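PDB 1T71: putative phosphatase/phosphodiesterase MPN_349 from Mycoplasma pneumoniae M129, which probably hydrolyses phosphate esters, perhaps 2',3'-cyclic nucleotides, at a two-iron centre, as a member of the YmdB-like family of calcineurin-type metallophosphoesterases. Local coordinates for residues Phe7-Asp12 and Ile154-Ala159; Thr178-His183 and Asn244-Glu249; Val64-Met69 and Leu109-Asn114; Ala42-His47 and His183-Ser188. All blocks are in the same frame, centred on the assembly; numbering follows the deposited sequence.

Interaction 1: residues Phe7-Asp12 and Ile154-Ala159; sequences FIFLGD and IVDFHA. With FE (Fe (III) ion), chain B.
Ile154 and Phe9 bury the most surface where strands 6-10 and 152-158, from different sheets, face each other across the sandwich, running in nearly the same direction. Ile154 reaches across with its CD1 methyl, carried outward by an extended chi2 of 173°, and lies 3.6 Å from Phe7 CE2. Phe9 projects its ring with CG opposite the backbone N (chi1 -176°), which brings the CZ end to the carboxylate of Asp156. There, Asp156 OD1 lies 3.6 Å from Phe9 CZ, near the plane of the ring and at its rim, while the carboxylate plane stands almost square to the ring. Thr68 and Asn41 both donate to Asp156 OD1, and Thr182 bonds OD2. Further along, Asp12 OD2 binds the iron of chain B at 2.2 Å. The bond from His158 NE2 to the syn lone pair of Asp12 OD2 is straight but long, 3.3 Å, and doubtful: His158 CE1 lies implausibly close to the iron of chain C, and a turned-over ring would put NE2 on that metal. Hydrogen bonds to both oxygens probably make a buried charge on Asp156 tolerable beside the Phe9 rim, while the strand ends place Asp12 and His158 at the irons.

Interaction 2: residues Thr178-His183 and Asn244-Glu249; sequences TIFGTH and NGVFFE. With FE (Fe (III) ion), chain C.
The ring of Phe180 drives its CE2-CZ edge toward the face of Phe248, an offset edge-to-face pair with centroids 5.3 Å apart and planes at 78°. The closest atoms are Phe180 CE2 and Phe248 CE1, at 3.5 Å. Thr178, two residues earlier on the same strand, comes at the same face of Phe248: its CG2 methyl sits over the ring, 3.9 Å from the centroid, a CH-pi contact. Phe248 reaches this place because its chi1 of 66° sets CG between the backbone N and the carbonyl carbon. Its other face is stacked against Phe7, so the ring is held between Phe7 of its own sheet and Phe180 and Thr178 of the other. Val246 meets Phe180 from the opposite direction, its CG1 methyl lying 3.7 Å from Phe180 CZ.

Strands 178-182 and 241-249 lie in separate sheets of the metallophosphoesterase beta sandwich. The short segments are almost exactly antiparallel, with axes 9.9 Å apart, a spacing filled by side chains. Strand 178-182 leads straight into His183, a ligand of the iron of chain C together with Glu43, Asn71 and His158. The contact itself uses only aromatic and methyl groups and has no hydrogen bond across it, which implies that shape and dispersion hold the sheets together here while the polar chemistry is kept for the strand's end.

Interaction 3: residues Val64-Met69 and Leu109-Asn114; sequences VNYITM and LVFEFN
Tyr66 and Phe111 stack their rings across the margin of the metallophosphoesterase beta sandwich, where strand 66-68 of one sheet faces strand 108-112, an outermost strand of the other. The aromatic contact dominates. The two side chains approach from opposite directions and overlap face to face, with centroids 4.2 Å apart, but the planes are tilted by 27°, so the rings come closer at some atoms than at others. One close point is Tyr66 CE2 against Phe111 CZ, at 3.4 Å. Phe111 turns into the stack with a chi1 of 63°, its CG lying between the backbone N and the carbonyl carbon.

The aliphatic part is smaller. Leu109, two residues before Phe111 on the same strand, places its CD2 methyl 4.3 Å from Tyr66 CD1, a loose approach. Leu109 also leans on Val90, and Tyr66 on Ile120, further contacts of strands 108-112 and 66-68 with the opposite sheet. No hydrogen bond joins the two segments. The phenol oxygen of Tyr66 also takes part in the stack: OH lies over one face of Phe111, displaced toward the rim, and sits 3.1 Å from Phe111 CD2.

Interaction 4: residues Ala42-His47 and His183-Ser188; sequences AENTTH and HTHVPS. With FE (Fe (III) ion), chain B; FE (Fe (III) ion), chain C.
Glu43 OE1 is gripped by both irons, at 2.2 Å from the iron of chain B and 2.2 Å from that of chain C, so a single carboxylate oxygen bridges the pair. His183 ND1 binds the iron of chain C, also at 2.2 Å. This places His183 ND1 across the iron from Glu43 OE1, the two atoms 4.4 Å apart with the metal between them. The other oxygen, Glu43 OE2, accepts from the backbone N of His72, the probable proton donor, which helps to fix the rotation of the carboxylate. A bend at chi2 (138°) swings this group over to the metals.

This is the dinuclear centre of the metallophosphoesterase fold, built from loops that follow strands 37-41 and 178-182; Asp12, Asn71 and His158 supply further ligands. The side chains of Asn44 and His185, both ligands of the iron of chain B, come from opposite directions and meet beside it, as neighbours around the metal, their amide and ring planes at 88°. The model puts an amide nitrogen and a ring carbon nearest this iron, so atomic detail here is doubtful; as modelled, Asn44 ND2 lies 3.3 Å from His185 CE1. The loop that carries Glu43 and Asn44 is a type I beta turn from Ala42 to Thr45. Thr45 N and Thr45 OG1 reach Ala42 O from the same face of its carbonyl plane, the hydroxyl at 2.8 Å.

In the fold
Interactions 1 and 2 lie in the core of the beta sandwich and share its elements: strands 6-10 and 241-249 are neighbours in one sheet, strands 152-158 and 178-182 in the other. Both are mainly hydrophobic at one end and lead to iron ligands at the other. Interaction 3 joins the same two sheets nearer their margin, is partly exposed and has no metal, yet Thr68 of its strand bonds Asp156 of interaction 1. Interaction 4 is buried but purely polar, made by loops instead of strands. It shares His183 with interaction 2 and an iron with each of interactions 1 and 2, so the apolar sheet packing gives way to coordination chemistry where the strands end.

Interaction 1: residues Phe7-Asp12 and Ile154-Ala159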
# COMPACT_ATOMS: atom_id res chain seq x y z
N PHE A 7 2.33 9.28 11.85
CA PHE A 7 2.68 8.45 10.70
C PHE A 7 2.18 9.00 9.37
O PHE A 7 1.27 9.83 9.32
CB PHE A 7 2.08 7.04 10.80
CG PHE A 7 2.41 6.31 12.06
CD1 PHE A 7 1.77 6.61 13.26
CD2 PHE A 7 3.31 5.24 12.04
CE1 PHE A 7 2.00 5.86 14.41
CE2 PHE A 7 3.55 4.48 13.18
CZ PHE A 7 2.89 4.79 14.37
N ILE A 8 2.78 8.49 8.30
CA ILE A 8 2.39 8.82 6.94
C ILE A 8 2.41 7.49 6.18
O ILE A 8 3.44 6.82 6.14
CB ILE A 8 3.38 9.78 6.25
CG1 ILE A 8 3.13 11.22 6.71
CG2 ILE A 8 3.23 9.68 4.72
CD1 ILE A 8 4.08 12.24 6.07
N PHE A 9 1.26 7.11 5.62
CA PHE A 9 1.16 5.86 4.87
C PHE A 9 0.81 6.18 3.41
O PHE A 9 -0.21 6.81 3.14
CB PHE A 9 0.09 4.95 5.48
CG PHE A 9 -0.00 3.60 4.81
CD1 PHE A 9 -0.56 3.47 3.55
CD2 PHE A 9 0.53 2.47 5.43
CE1 PHE A 9 -0.59 2.24 2.90
CE2 PHE A 9 0.51 1.24 4.79
CZ PHE A 9 -0.05 1.12 3.52
N LEU A 10 1.66 5.76 2.48
CA LEU A 10 1.44 6.02 1.06
C LEU A 10 1.02 4.75 0.32
O LEU A 10 1.53 3.67 0.60
CB LEU A 10 2.71 6.59 0.41
CG LEU A 10 3.33 7.84 1.06
CD1 LEU A 10 4.39 8.42 0.14
CD2 LEU A 10 2.26 8.88 1.33
N GLY A 11 0.08 4.91 -0.62
CA GLY A 11 -0.42 3.77 -1.38
C GLY A 11 0.52 3.26 -2.46
O GLY A 11 1.55 3.86 -2.74
N ASP A 12 0.14 2.14 -3.06
CA ASP A 12 0.90 1.46 -4.11
C ASP A 12 1.81 2.34 -4.95
O ASP A 12 1.34 3.17 -5.73
CB ASP A 12 -0.04 0.71 -5.06
CG ASP A 12 -0.88 -0.34 -4.35
OD1 ASP A 12 -1.45 -0.02 -3.27
OD2 ASP A 12 -0.96 -1.47 -4.86
N ILE A 154 -0.63 -1.82 12.83
CA ILE A 154 -0.96 -1.20 11.54
C ILE A 154 -1.17 -2.29 10.49
O ILE A 154 -0.29 -3.11 10.25
CB ILE A 154 0.18 -0.25 11.10
CG1 ILE A 154 0.29 0.91 12.09
CG2 ILE A 154 -0.08 0.27 9.69
CD1 ILE A 154 1.48 1.82 11.85
N VAL A 155 -2.35 -2.30 9.87
CA VAL A 155 -2.66 -3.31 8.87
C VAL A 155 -2.92 -2.79 7.46
O VAL A 155 -3.74 -1.90 7.25
CB VAL A 155 -3.89 -4.14 9.29
CG1 VAL A 155 -4.20 -5.19 8.23
CG2 VAL A 155 -3.65 -4.80 10.64
N ASP A 156 -2.21 -3.36 6.49
CA ASP A 156 -2.40 -3.01 5.09
C ASP A 156 -3.12 -4.22 4.47
O ASP A 156 -2.51 -5.27 4.26
CB ASP A 156 -1.04 -2.79 4.39
CG ASP A 156 -1.18 -2.61 2.87
OD1 ASP A 156 -0.19 -2.25 2.20
OD2 ASP A 156 -2.29 -2.83 2.35
N PHE A 157 -4.42 -4.07 4.22
CA PHE A 157 -5.23 -5.14 3.65
C PHE A 157 -5.31 -4.94 2.15
O PHE A 157 -6.03 -4.07 1.66
CB PHE A 157 -6.64 -5.12 4.26
CG PHE A 157 -7.47 -6.34 3.95
CD1 PHE A 157 -8.85 -6.23 3.78
CD2 PHE A 157 -6.88 -7.60 3.83
CE1 PHE A 157 -9.63 -7.36 3.49
CE2 PHE A 157 -7.64 -8.73 3.54
CZ PHE A 157 -9.02 -8.61 3.36
N HIS A 158 -4.55 -5.74 1.42
CA HIS A 158 -4.49 -5.65 -0.03
C HIS A 158 -5.62 -6.48 -0.62
O HIS A 158 -5.47 -7.69 -0.85
CB HIS A 158 -3.13 -6.17 -0.52
CG HIS A 158 -2.66 -5.53 -1.79
ND1 HIS A 158 -2.60 -6.21 -2.98
CD2 HIS A 158 -2.26 -4.27 -2.05
CE1 HIS A 158 -2.17 -5.40 -3.93
NE2 HIS A 158 -1.96 -4.21 -3.39
N ALA A 159 -6.76 -5.84 -0.88
CA ALA A 159 -7.93 -6.53 -1.40
C ALA A 159 -8.61 -5.79 -2.54
O ALA A 159 -8.43 -4.58 -2.71
CB ALA A 159 -8.93 -6.78 -0.27
FE FE B . -1.07 -2.34 -6.88

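Interaction 2: residues Thr178-His183 and Asn244-Glu249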
# COMPACT_ATOMS: atom_id res chain seq x y z
N THR A 178 -4.91 0.55 12.84
CA THR A 178 -5.38 0.99 11.53
C THR A 178 -5.67 -0.16 10.58
O THR A 178 -5.03 -1.21 10.63
CB THR A 178 -4.37 1.94 10.82
OG1 THR A 178 -3.26 1.18 10.33
CG2 THR A 178 -3.85 2.99 11.78
N ILE A 179 -6.65 0.07 9.72
CA ILE A 179 -7.06 -0.89 8.70
C ILE A 179 -7.06 -0.08 7.41
O ILE A 179 -8.02 0.63 7.11
CB ILE A 179 -8.50 -1.39 8.94
CG1 ILE A 179 -8.60 -2.12 10.29
CG2 ILE A 179 -8.93 -2.29 7.80
CD1 ILE A 179 -7.88 -3.44 10.32
N PHE A 180 -5.96 -0.15 6.65
CA PHE A 180 -5.87 0.59 5.39
C PHE A 180 -5.94 -0.36 4.20
O PHE A 180 -5.13 -1.28 4.07
CB PHE A 180 -4.56 1.38 5.30
CG PHE A 180 -4.42 2.49 6.31
CD1 PHE A 180 -5.55 3.14 6.81
CD2 PHE A 180 -3.16 2.92 6.71
CE1 PHE A 180 -5.41 4.21 7.70
CE2 PHE A 180 -3.02 3.99 7.60
CZ PHE A 180 -4.14 4.64 8.09
N GLY A 181 -6.93 -0.14 3.33
CA GLY A 181 -7.05 -0.98 2.15
C GLY A 181 -6.19 -0.45 1.01
O GLY A 181 -5.97 0.75 0.89
N THR A 182 -5.69 -1.37 0.18
CA THR A 182 -4.86 -1.02 -0.98
C THR A 182 -5.19 -2.01 -2.10
O THR A 182 -5.95 -2.95 -1.88
CB THR A 182 -3.34 -1.13 -0.66
OG1 THR A 182 -3.05 -2.41 -0.08
CG2 THR A 182 -2.91 -0.03 0.30
N HIS A 183 -4.64 -1.75 -3.29
CA HIS A 183 -4.81 -2.61 -4.48
C HIS A 183 -5.68 -2.07 -5.62
O HIS A 183 -5.42 -2.40 -6.77
CB HIS A 183 -5.32 -4.01 -4.09
CG HIS A 183 -5.55 -4.93 -5.25
ND1 HIS A 183 -4.53 -5.47 -6.00
CD2 HIS A 183 -6.70 -5.40 -5.80
CE1 HIS A 183 -5.03 -6.23 -6.96
NE2 HIS A 183 -6.35 -6.20 -6.86
N ASN A 244 -0.89 9.55 -3.31
CA ASN A 244 -2.03 9.37 -2.43
C ASN A 244 -1.61 8.66 -1.15
O ASN A 244 -0.89 7.66 -1.18
CB ASN A 244 -3.11 8.56 -3.15
CG ASN A 244 -3.74 9.32 -4.29
OD1 ASN A 244 -4.63 10.14 -4.09
ND2 ASN A 244 -3.26 9.07 -5.51
N GLY A 245 -2.06 9.18 -0.02
CA GLY A 245 -1.69 8.57 1.24
C GLY A 245 -2.56 9.00 2.39
O GLY A 245 -3.57 9.70 2.21
N VAL A 246 -2.17 8.58 3.58
CA VAL A 246 -2.91 8.91 4.78
C VAL A 246 -1.96 9.30 5.90
O VAL A 246 -0.96 8.61 6.16
CB VAL A 246 -3.74 7.72 5.27
CG1 VAL A 246 -4.34 8.03 6.64
CG2 VAL A 246 -4.82 7.39 4.26
N PHE A 247 -2.26 10.42 6.55
CA PHE A 247 -1.49 10.86 7.70
C PHE A 247 -2.34 10.52 8.91
O PHE A 247 -3.55 10.75 8.90
CB PHE A 247 -1.24 12.36 7.69
CG PHE A 247 -1.01 12.94 9.06
CD1 PHE A 247 -2.07 13.49 9.79
CD2 PHE A 247 0.24 12.88 9.66
CE1 PHE A 247 -1.88 13.95 11.10
CE2 PHE A 247 0.44 13.33 10.97
CZ PHE A 247 -0.62 13.87 11.69
N PHE A 248 -1.73 9.94 9.94
CA PHE A 248 -2.48 9.64 11.16
C PHE A 248 -1.57 9.66 12.37
O PHE A 248 -0.39 9.30 12.28
CB PHE A 248 -3.19 8.27 11.07
CG PHE A 248 -2.27 7.09 11.02
CD1 PHE A 248 -1.66 6.72 9.82
CD2 PHE A 248 -2.03 6.32 12.16
CE1 PHE A 248 -0.82 5.59 9.76
CE2 PHE A 248 -1.20 5.20 12.11
CZ PHE A 248 -0.59 4.84 10.91
N GLU A 249 -2.10 10.12 13.50
CA GLU A 249 -1.31 10.14 14.72
C GLU A 249 -2.07 9.45 15.85
O GLU A 249 -3.25 9.69 16.09
CB GLU A 249 -0.94 11.57 15.12
CG GLU A 249 -1.97 12.35 15.89
CD GLU A 249 -1.41 13.68 16.39
OE1 GLU A 249 -0.37 13.66 17.09
OE2 GLU A 249 -2.00 14.73 16.07
FE FE C . -2.35 -5.17 -6.23

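Interaction 3: residues Val64-Met69 and Leu109-Asn114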
# COMPACT_ATOMS: atom_id res chain seq x y z
N VAL A 64 11.61 6.54 2.97
CA VAL A 64 10.68 5.51 3.42
C VAL A 64 11.30 4.68 4.53
O VAL A 64 12.44 4.25 4.43
CB VAL A 64 10.29 4.58 2.25
CG1 VAL A 64 9.40 3.46 2.76
CG2 VAL A 64 9.57 5.39 1.18
N ASN A 65 10.54 4.45 5.60
CA ASN A 65 11.03 3.66 6.73
C ASN A 65 10.61 2.20 6.68
O ASN A 65 11.40 1.32 7.01
CB ASN A 65 10.54 4.26 8.05
CG ASN A 65 11.07 5.64 8.29
OD1 ASN A 65 12.28 5.86 8.30
ND2 ASN A 65 10.17 6.60 8.48
N TYR A 66 9.37 1.95 6.29
CA TYR A 66 8.87 0.58 6.22
C TYR A 66 8.08 0.34 4.94
O TYR A 66 7.51 1.26 4.36
CB TYR A 66 8.01 0.29 7.45
CG TYR A 66 8.81 0.25 8.73
CD1 TYR A 66 9.55 -0.88 9.08
CD2 TYR A 66 8.88 1.37 9.57
CE1 TYR A 66 10.33 -0.90 10.23
CE2 TYR A 66 9.66 1.35 10.73
CZ TYR A 66 10.39 0.21 11.05
OH TYR A 66 11.18 0.18 12.18
N ILE A 67 8.04 -0.91 4.50
CA ILE A 67 7.36 -1.26 3.26
C ILE A 67 6.40 -2.45 3.37
O ILE A 67 6.73 -3.46 4.00
CB ILE A 67 8.40 -1.58 2.17
CG1 ILE A 67 9.12 -0.30 1.74
CG2 ILE A 67 7.74 -2.24 0.98
CD1 ILE A 67 10.18 -0.52 0.68
N THR A 68 5.22 -2.32 2.77
CA THR A 68 4.24 -3.40 2.74
C THR A 68 4.07 -3.74 1.26
O THR A 68 4.41 -2.92 0.40
CB THR A 68 2.88 -2.98 3.36
OG1 THR A 68 2.37 -1.82 2.69
CG2 THR A 68 3.05 -2.66 4.84
N MET A 69 3.56 -4.94 0.94
CA MET A 69 3.41 -5.33 -0.46
C MET A 69 2.02 -5.82 -0.86
O MET A 69 1.01 -5.37 -0.30
CB MET A 69 4.46 -6.39 -0.80
CG MET A 69 5.91 -5.92 -0.65
SD MET A 69 6.49 -4.86 -2.00
CE MET A 69 6.18 -3.40 -1.40
N LEU A 109 5.73 -7.66 11.26
CA LEU A 109 6.95 -7.35 12.00
C LEU A 109 6.67 -6.43 13.18
O LEU A 109 5.66 -5.73 13.21
CB LEU A 109 8.01 -6.73 11.09
CG LEU A 109 7.86 -5.34 10.49
CD1 LEU A 109 7.94 -4.27 11.56
CD2 LEU A 109 8.96 -5.12 9.47
N VAL A 110 7.58 -6.43 14.14
CA VAL A 110 7.44 -5.60 15.32
C VAL A 110 8.73 -4.87 15.64
O VAL A 110 9.83 -5.43 15.56
CB VAL A 110 7.07 -6.44 16.56
CG1 VAL A 110 6.80 -5.53 17.75
CG2 VAL A 110 5.88 -7.31 16.26
N PHE A 111 8.59 -3.60 15.99
CA PHE A 111 9.73 -2.79 16.36
C PHE A 111 9.20 -1.84 17.42
O PHE A 111 7.99 -1.64 17.53
CB PHE A 111 10.29 -2.02 15.16
CG PHE A 111 9.32 -1.04 14.56
CD1 PHE A 111 8.26 -1.48 13.78
CD2 PHE A 111 9.50 0.32 14.76
CE1 PHE A 111 7.39 -0.56 13.19
CE2 PHE A 111 8.63 1.25 14.18
CZ PHE A 111 7.57 0.81 13.40
N GLU A 112 10.10 -1.25 18.20
CA GLU A 112 9.64 -0.33 19.22
C GLU A 112 10.09 1.06 18.85
O GLU A 112 11.19 1.25 18.32
CB GLU A 112 10.17 -0.73 20.60
CG GLU A 112 11.59 -0.29 20.90
CD GLU A 112 12.07 -0.78 22.26
OE1 GLU A 112 12.28 -2.01 22.41
OE2 GLU A 112 12.23 0.06 23.18
N PHE A 113 9.22 2.03 19.09
CA PHE A 113 9.51 3.42 18.80
C PHE A 113 8.98 4.27 19.94
O PHE A 113 7.77 4.45 20.09
CB PHE A 113 8.86 3.83 17.47
CG PHE A 113 9.13 5.25 17.07
CD1 PHE A 113 8.36 6.29 17.56
CD2 PHE A 113 10.18 5.55 16.20
CE1 PHE A 113 8.63 7.61 17.21
CE2 PHE A 113 10.46 6.87 15.84
CZ PHE A 113 9.68 7.90 16.35
N ASN A 114 9.90 4.78 20.74
CA ASN A 114 9.58 5.62 21.89
C ASN A 114 8.47 5.10 22.81
O ASN A 114 7.35 5.62 22.82
CB ASN A 114 9.23 7.04 21.42
CG ASN A 114 10.46 7.94 21.34
OD1 ASN A 114 11.07 8.27 22.36
ND2 ASN A 114 10.83 8.32 20.11

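Interaction 4: residues Ala42-His47 and His183-Ser188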
# COMPACT_ATOMS: atom_id res chain seq x y z
N ALA A 42 4.84 -0.85 -1.78
CA ALA A 42 5.66 -0.70 -2.99
C ALA A 42 5.51 -1.84 -3.98
O ALA A 42 6.40 -2.08 -4.80
CB ALA A 42 7.13 -0.56 -2.58
N GLU A 43 4.38 -2.53 -3.94
CA GLU A 43 4.15 -3.67 -4.81
C GLU A 43 4.22 -3.46 -6.33
O GLU A 43 4.33 -4.44 -7.07
CB GLU A 43 2.81 -4.33 -4.47
CG GLU A 43 1.62 -3.69 -5.14
CD GLU A 43 0.64 -4.72 -5.66
OE1 GLU A 43 -0.30 -4.31 -6.37
OE2 GLU A 43 0.82 -5.92 -5.38
N ASN A 44 4.13 -2.22 -6.80
CA ASN A 44 4.19 -1.93 -8.24
C ASN A 44 5.40 -1.08 -8.62
O ASN A 44 5.48 -0.56 -9.73
CB ASN A 44 2.93 -1.18 -8.67
CG ASN A 44 1.67 -2.03 -8.57
OD1 ASN A 44 1.45 -2.92 -9.39
ND2 ASN A 44 0.85 -1.75 -7.58
N THR A 45 6.35 -0.93 -7.70
CA THR A 45 7.51 -0.10 -7.93
C THR A 45 8.31 -0.29 -9.22
O THR A 45 8.47 0.65 -10.00
CB THR A 45 8.49 -0.17 -6.74
OG1 THR A 45 7.81 0.23 -5.54
CG2 THR A 45 9.68 0.75 -6.97
N THR A 46 8.81 -1.51 -9.45
CA THR A 46 9.64 -1.80 -10.62
C THR A 46 8.86 -2.23 -11.87
O THR A 46 8.33 -3.35 -11.93
CB THR A 46 10.67 -2.86 -10.26
OG1 THR A 46 11.40 -2.42 -9.10
CG2 THR A 46 11.64 -3.11 -11.41
N HIS A 47 8.81 -1.35 -12.86
CA HIS A 47 8.08 -1.60 -14.11
C HIS A 47 6.62 -2.02 -13.85
O HIS A 47 6.05 -2.83 -14.58
CB HIS A 47 8.80 -2.66 -14.95
CG HIS A 47 10.14 -2.22 -15.44
ND1 HIS A 47 11.32 -2.63 -14.87
CD2 HIS A 47 10.48 -1.35 -16.42
CE1 HIS A 47 12.33 -2.04 -15.47
NE2 HIS A 47 11.85 -1.25 -16.41
N HIS A 183 -4.64 -1.75 -3.29
CA HIS A 183 -4.81 -2.61 -4.48
C HIS A 183 -5.68 -2.07 -5.62
O HIS A 183 -5.42 -2.40 -6.77
CB HIS A 183 -5.32 -4.01 -4.09
CG HIS A 183 -5.55 -4.93 -5.25
ND1 HIS A 183 -4.53 -5.47 -6.00
CD2 HIS A 183 -6.70 -5.40 -5.80
CE1 HIS A 183 -5.03 -6.23 -6.96
NE2 HIS A 183 -6.35 -6.20 -6.86
N THR A 184 -6.68 -1.23 -5.34
CA THR A 184 -7.49 -0.74 -6.48
C THR A 184 -6.92 0.50 -7.19
O THR A 184 -7.41 0.88 -8.26
CB THR A 184 -8.96 -0.44 -6.03
OG1 THR A 184 -8.99 0.66 -5.11
CG2 THR A 184 -9.57 -1.68 -5.35
N HIS A 185 -5.89 1.11 -6.62
CA HIS A 185 -5.23 2.28 -7.23
C HIS A 185 -6.08 3.54 -7.35
O HIS A 185 -5.77 4.43 -8.15
CB HIS A 185 -4.73 1.92 -8.63
CG HIS A 185 -3.57 0.97 -8.65
ND1 HIS A 185 -3.17 0.26 -7.54
CD2 HIS A 185 -2.74 0.60 -9.65
CE1 HIS A 185 -2.14 -0.50 -7.86
NE2 HIS A 185 -1.86 -0.31 -9.14
N VAL A 186 -7.16 3.62 -6.58
CA VAL A 186 -8.03 4.78 -6.59
C VAL A 186 -8.38 5.07 -5.14
O VAL A 186 -8.96 4.23 -4.45
CB VAL A 186 -9.34 4.50 -7.38
CG1 VAL A 186 -10.33 5.65 -7.17
CG2 VAL A 186 -9.02 4.34 -8.87
N PRO A 187 -8.02 6.26 -4.64
CA PRO A 187 -8.33 6.56 -3.25
C PRO A 187 -9.83 6.71 -3.02
O PRO A 187 -10.56 7.17 -3.90
CB PRO A 187 -7.58 7.87 -3.01
CG PRO A 187 -7.71 8.56 -4.33
CD PRO A 187 -7.48 7.44 -5.34
N SER A 188 -10.30 6.28 -1.85
CA SER A 188 -11.71 6.40 -1.51
C SER A 188 -11.82 7.62 -0.59
O SER A 188 -10.83 8.00 0.03
CB SER A 188 -12.22 5.14 -0.80
OG SER A 188 -11.44 4.85 0.35
FE FE B . -1.07 -2.34 -6.88
FE FE C . -2.35 -5.17 -6.23